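Local coordinates for putative pectin lyase (Geobacillus virus E2, PDB 7CHU), which serves as the trimeric tailspike of a deep-sea thermophilic bacteriophage and probably recognises or degrades polysaccharide on the host surface, at residues V204-N209 / N227-D232; H259-N264 / K288-D293. All blocks are in the same frame, centred on the assembly; numbering follows the deposited sequence.

Interaction 1. Residues V204-N209 / N227-D232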
# COMPACT_ATOMS: atom_id res chain seq x y z
N VAL A 204 -13.00 15.67 -7.53
CA VAL A 204 -14.43 15.87 -7.70
C VAL A 204 -14.90 16.59 -6.45
O VAL A 204 -14.83 16.04 -5.35
CB VAL A 204 -15.20 14.56 -7.90
CG1 VAL A 204 -16.68 14.86 -8.07
CG2 VAL A 204 -14.70 13.81 -9.14
N ARG A 205 -15.34 17.84 -6.61
CA ARG A 205 -15.60 18.69 -5.46
C ARG A 205 -16.83 19.55 -5.70
O ARG A 205 -17.09 19.97 -6.83
CB ARG A 205 -14.38 19.58 -5.15
CG ARG A 205 -13.08 18.80 -4.90
CD ARG A 205 -11.89 19.74 -4.63
NE ARG A 205 -12.01 20.33 -3.30
CZ ARG A 205 -11.39 21.43 -2.89
NH1 ARG A 205 -10.58 22.10 -3.73
NH2 ARG A 205 -11.57 21.86 -1.64
N TYR A 206 -17.58 19.80 -4.63
CA TYR A 206 -18.68 20.76 -4.62
C TYR A 206 -19.82 20.35 -5.55
O TYR A 206 -20.50 21.21 -6.13
CB TYR A 206 -18.20 22.17 -4.95
CG TYR A 206 -17.15 22.68 -4.01
CD1 TYR A 206 -17.48 23.09 -2.72
CD2 TYR A 206 -15.81 22.74 -4.39
CE1 TYR A 206 -16.52 23.56 -1.85
CE2 TYR A 206 -14.83 23.19 -3.51
CZ TYR A 206 -15.20 23.60 -2.24
OH TYR A 206 -14.24 24.06 -1.37
N CYS A 207 -20.04 19.05 -5.70
CA CYS A 207 -21.19 18.54 -6.45
C CYS A 207 -22.31 18.23 -5.45
O CYS A 207 -22.10 17.46 -4.52
CB CYS A 207 -20.82 17.29 -7.24
SG CYS A 207 -19.55 17.55 -8.46
N ALA A 208 -23.49 18.80 -5.66
CA ALA A 208 -24.56 18.59 -4.68
C ALA A 208 -25.33 17.29 -4.91
O ALA A 208 -26.12 16.89 -4.04
CB ALA A 208 -25.50 19.80 -4.67
N ASN A 209 -25.13 16.63 -6.03
CA ASN A 209 -25.57 15.25 -6.20
C ASN A 209 -24.39 14.36 -5.79
O ASN A 209 -23.50 14.80 -5.07
CB ASN A 209 -26.05 15.05 -7.64
CG ASN A 209 -27.17 14.02 -7.75
OD1 ASN A 209 -26.94 12.83 -7.58
ND2 ASN A 209 -28.37 14.49 -8.09
N ASN A 227 -11.77 14.03 -3.09
CA ASN A 227 -13.24 14.01 -3.13
C ASN A 227 -13.74 14.78 -1.91
O ASN A 227 -13.64 14.27 -0.79
CB ASN A 227 -13.73 12.56 -3.16
CG ASN A 227 -15.25 12.44 -3.33
OD1 ASN A 227 -16.00 12.91 -2.48
ND2 ASN A 227 -15.69 11.79 -4.41
N THR A 228 -14.20 16.02 -2.10
CA THR A 228 -14.65 16.84 -0.97
C THR A 228 -15.94 17.59 -1.31
O THR A 228 -16.22 17.86 -2.48
CB THR A 228 -13.61 17.89 -0.52
OG1 THR A 228 -13.73 19.08 -1.31
CG2 THR A 228 -12.20 17.35 -0.66
N ASP A 229 -16.71 17.93 -0.26
CA ASP A 229 -17.86 18.84 -0.35
C ASP A 229 -18.93 18.33 -1.33
O ASP A 229 -19.60 19.11 -2.00
CB ASP A 229 -17.42 20.25 -0.75
CG ASP A 229 -16.52 20.90 0.29
OD1 ASP A 229 -17.06 21.47 1.25
OD2 ASP A 229 -15.27 20.81 0.15
N ASN A 230 -19.09 17.01 -1.41
CA ASN A 230 -20.03 16.40 -2.35
C ASN A 230 -21.25 15.86 -1.61
O ASN A 230 -21.20 15.60 -0.42
CB ASN A 230 -19.36 15.27 -3.12
CG ASN A 230 -18.26 15.77 -4.05
OD1 ASN A 230 -18.45 16.75 -4.78
ND2 ASN A 230 -17.11 15.09 -4.03
N GLY A 231 -22.33 15.65 -2.35
CA GLY A 231 -23.48 14.96 -1.80
C GLY A 231 -24.44 15.90 -1.08
O GLY A 231 -24.32 17.12 -1.11
N ASP A 232 -25.42 15.27 -0.43
CA ASP A 232 -26.50 15.97 0.25
C ASP A 232 -27.28 14.92 1.03
O ASP A 232 -28.06 14.16 0.45
CB ASP A 232 -27.42 16.69 -0.75
CG ASP A 232 -28.59 17.44 -0.07
OD1 ASP A 232 -28.91 17.21 1.10
OD2 ASP A 232 -29.24 18.27 -0.73
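V204 and R205 pair in parallel with N227 and T228, and the chains stay in step through the turns that follow, C207 lying opposite N230 with their CA atoms 4.8 Å apart. Backbone bonds run from Y206 N to T228 O and, more weakly, from T228 N to V204 O. N230 links the two chains with both ends of its amide. Its ND2 reaches V204 O (2.8 Å) from above the carbonyl plane and also donates to N227 OD1, while OD1 takes the N-H of C207 (2.9 Å) in its own carbonyl plane. CG is anti to the carbonyl carbon (chi1 -67°), and the amide end reaches the 204-209 chain. Farther on, G231 N meets C207 O at 2.8 Å; the positive phi of G231 (87°) would jam a CB against the preceding carbonyl oxygen. On the R205-T228 side, NE of R205 points almost straight at T228 OG1 (2.9 Å), within the guanidinium plane. That hydroxyl is also bonded to D229 OD2, and the carboxylate is thereby tied to the same polar chain. D229 lies alongside Y206, its CG 3.4 Å from Y206 CE1 and the carboxylate only 14° from the ring plane. The Y206 ring in turn covers one face of the R205 guanidinium, CE2 standing over its centre, so cation and carboxylate both border the phenol. V204 packs inward on V189 of strand 187-195, whereas N227 and T228 touch F260 and E261 of strand 259-261, which places the contact between successive turns of the parallel stack.

Interaction 2. Residues H259-N264 / K288-D293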
# COMPACT_ATOMS: atom_id res chain seq x y z
N HIS A 259 -8.44 10.60 -0.97
CA HIS A 259 -8.62 11.64 0.05
C HIS A 259 -10.09 12.07 0.04
O HIS A 259 -10.52 12.75 -0.90
CB HIS A 259 -7.68 12.81 -0.25
CG HIS A 259 -7.75 13.97 0.70
ND1 HIS A 259 -6.75 14.91 0.78
CD2 HIS A 259 -8.71 14.37 1.58
CE1 HIS A 259 -7.07 15.82 1.68
NE2 HIS A 259 -8.25 15.51 2.19
N PHE A 260 -10.85 11.68 1.07
CA PHE A 260 -12.27 12.02 1.20
C PHE A 260 -12.42 12.97 2.38
O PHE A 260 -12.02 12.62 3.49
CB PHE A 260 -13.14 10.77 1.42
CG PHE A 260 -12.97 9.70 0.37
CD1 PHE A 260 -13.71 9.74 -0.79
CD2 PHE A 260 -12.07 8.65 0.56
CE1 PHE A 260 -13.55 8.75 -1.78
CE2 PHE A 260 -11.90 7.66 -0.40
CZ PHE A 260 -12.65 7.70 -1.58
N GLU A 261 -12.94 14.17 2.14
CA GLU A 261 -12.96 15.14 3.23
C GLU A 261 -14.21 16.01 3.16
O GLU A 261 -14.57 16.47 2.09
CB GLU A 261 -11.71 16.03 3.21
CG GLU A 261 -11.72 17.05 4.35
CD GLU A 261 -10.35 17.62 4.67
OE1 GLU A 261 -9.37 17.27 3.98
OE2 GLU A 261 -10.26 18.43 5.60
N ALA A 262 -14.83 16.25 4.32
CA ALA A 262 -15.92 17.23 4.45
C ALA A 262 -17.02 17.00 3.41
O ALA A 262 -17.52 17.93 2.78
CB ALA A 262 -15.37 18.67 4.36
N ASN A 263 -17.42 15.76 3.22
CA ASN A 263 -18.53 15.52 2.33
C ASN A 263 -19.84 15.76 3.07
O ASN A 263 -19.88 15.73 4.30
CB ASN A 263 -18.45 14.12 1.74
CG ASN A 263 -17.53 14.07 0.51
OD1 ASN A 263 -17.67 14.89 -0.41
ND2 ASN A 263 -16.58 13.16 0.52
N ASN A 264 -20.89 16.07 2.31
CA ASN A 264 -22.17 16.35 2.93
C ASN A 264 -23.06 15.12 3.02
O ASN A 264 -24.03 15.12 3.79
CB ASN A 264 -22.85 17.50 2.19
CG ASN A 264 -22.07 18.78 2.36
OD1 ASN A 264 -21.86 19.22 3.48
ND2 ASN A 264 -21.57 19.35 1.27
N LYS A 288 -7.94 8.39 3.24
CA LYS A 288 -8.29 9.34 4.29
C LYS A 288 -9.80 9.58 4.29
O LYS A 288 -10.36 9.85 3.23
CB LYS A 288 -7.56 10.67 4.05
CG LYS A 288 -8.05 11.84 4.92
CD LYS A 288 -7.19 13.07 4.68
CE LYS A 288 -7.67 14.27 5.45
NZ LYS A 288 -6.64 15.35 5.45
N PHE A 289 -10.44 9.51 5.47
CA PHE A 289 -11.88 9.78 5.64
C PHE A 289 -12.02 10.81 6.76
O PHE A 289 -11.96 10.46 7.95
CB PHE A 289 -12.67 8.52 5.96
CG PHE A 289 -12.57 7.44 4.91
CD1 PHE A 289 -11.59 6.46 5.00
CD2 PHE A 289 -13.43 7.42 3.83
CE1 PHE A 289 -11.47 5.45 4.02
CE2 PHE A 289 -13.34 6.42 2.85
CZ PHE A 289 -12.35 5.44 2.93
N HIS A 290 -12.23 12.07 6.39
CA HIS A 290 -12.10 13.20 7.31
C HIS A 290 -13.41 13.98 7.36
O HIS A 290 -13.95 14.35 6.32
CB HIS A 290 -10.95 14.09 6.82
CG HIS A 290 -10.45 15.09 7.82
ND1 HIS A 290 -11.17 16.20 8.19
CD2 HIS A 290 -9.25 15.20 8.44
CE1 HIS A 290 -10.46 16.93 9.03
NE2 HIS A 290 -9.29 16.34 9.20
N GLY A 291 -13.90 14.26 8.56
CA GLY A 291 -15.20 14.87 8.69
C GLY A 291 -15.23 16.33 8.27
O GLY A 291 -14.25 16.93 7.85
N LYS A 292 -16.43 16.89 8.40
CA LYS A 292 -16.74 18.21 7.88
C LYS A 292 -16.37 19.32 8.86
O LYS A 292 -15.89 20.38 8.44
CB LYS A 292 -18.24 18.30 7.56
CG LYS A 292 -18.68 19.62 6.98
CD LYS A 292 -20.14 19.58 6.60
CE LYS A 292 -20.53 20.88 5.95
NZ LYS A 292 -21.84 20.75 5.32
N ASP A 293 -16.55 19.08 10.16
CA ASP A 293 -16.46 20.13 11.17
C ASP A 293 -15.60 19.62 12.32
O ASP A 293 -16.08 18.87 13.18
CB ASP A 293 -17.87 20.52 11.64
CG ASP A 293 -17.87 21.53 12.78
OD1 ASP A 293 -16.79 22.05 13.16
OD2 ASP A 293 -18.99 21.82 13.28
O HOH W 1 -12.86 19.31 7.24
O HOH W 2 -7.54 18.08 6.37
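F260 and F289 point the same way from paired parallel strands, their ring planes 7° apart but slid so far that they barely overlap; the centroids are 5.1 Å apart and CD2 of F260 touches CE2 of F289 at 3.4 Å. The other sheet face carries H259, E261, K288 and H290. K288, extended with CG anti to the backbone N (chi1 168°), runs beside H259 and lays CD over one face of the imidazole, 3.8 Å from its centroid. E261 OE1 receives H259 NE2 (2.7 Å) in the ring plane through its anti lone pair, which fixes the ring's rotation. The E261-K288 salt bridge is long, and K288 NZ has a firmer partner in D219 of the second subunit; a water also joins NZ to E261 OE2. That same OE2 sits over one face of the H290 ring, 3.5 Å from ND1, while ND1 donates to G291 O. Backbone bonds F260 N to K288 O, H290 N to F260 O and A262 N to H290 O hold the strands in register. Like residues in line on neighbouring rungs, F289 stacking in turn on F321, are characteristic of the right-handed parallel beta-helix of pectate lyase-like proteins.

From the N terminus, interaction 1 comes first: strand 202-205 and its turn meet strand 220-228 and its turn, closing a loop of 17 residues. The chain then passes through strands 240-243 and 251-256 before interaction 2 brings 259-264 against 288-293 across 23 residues. The two loops follow in series, neither nested nor crossed. They are joined laterally, because strand 220-228 also pairs with strand 259-261, giving four consecutive layers. N263 OD1 accepts from the backbone N of N230 (2.7 Å), and N230 O probably accepts from N264 N, so the turns after the strands are stitched together as well.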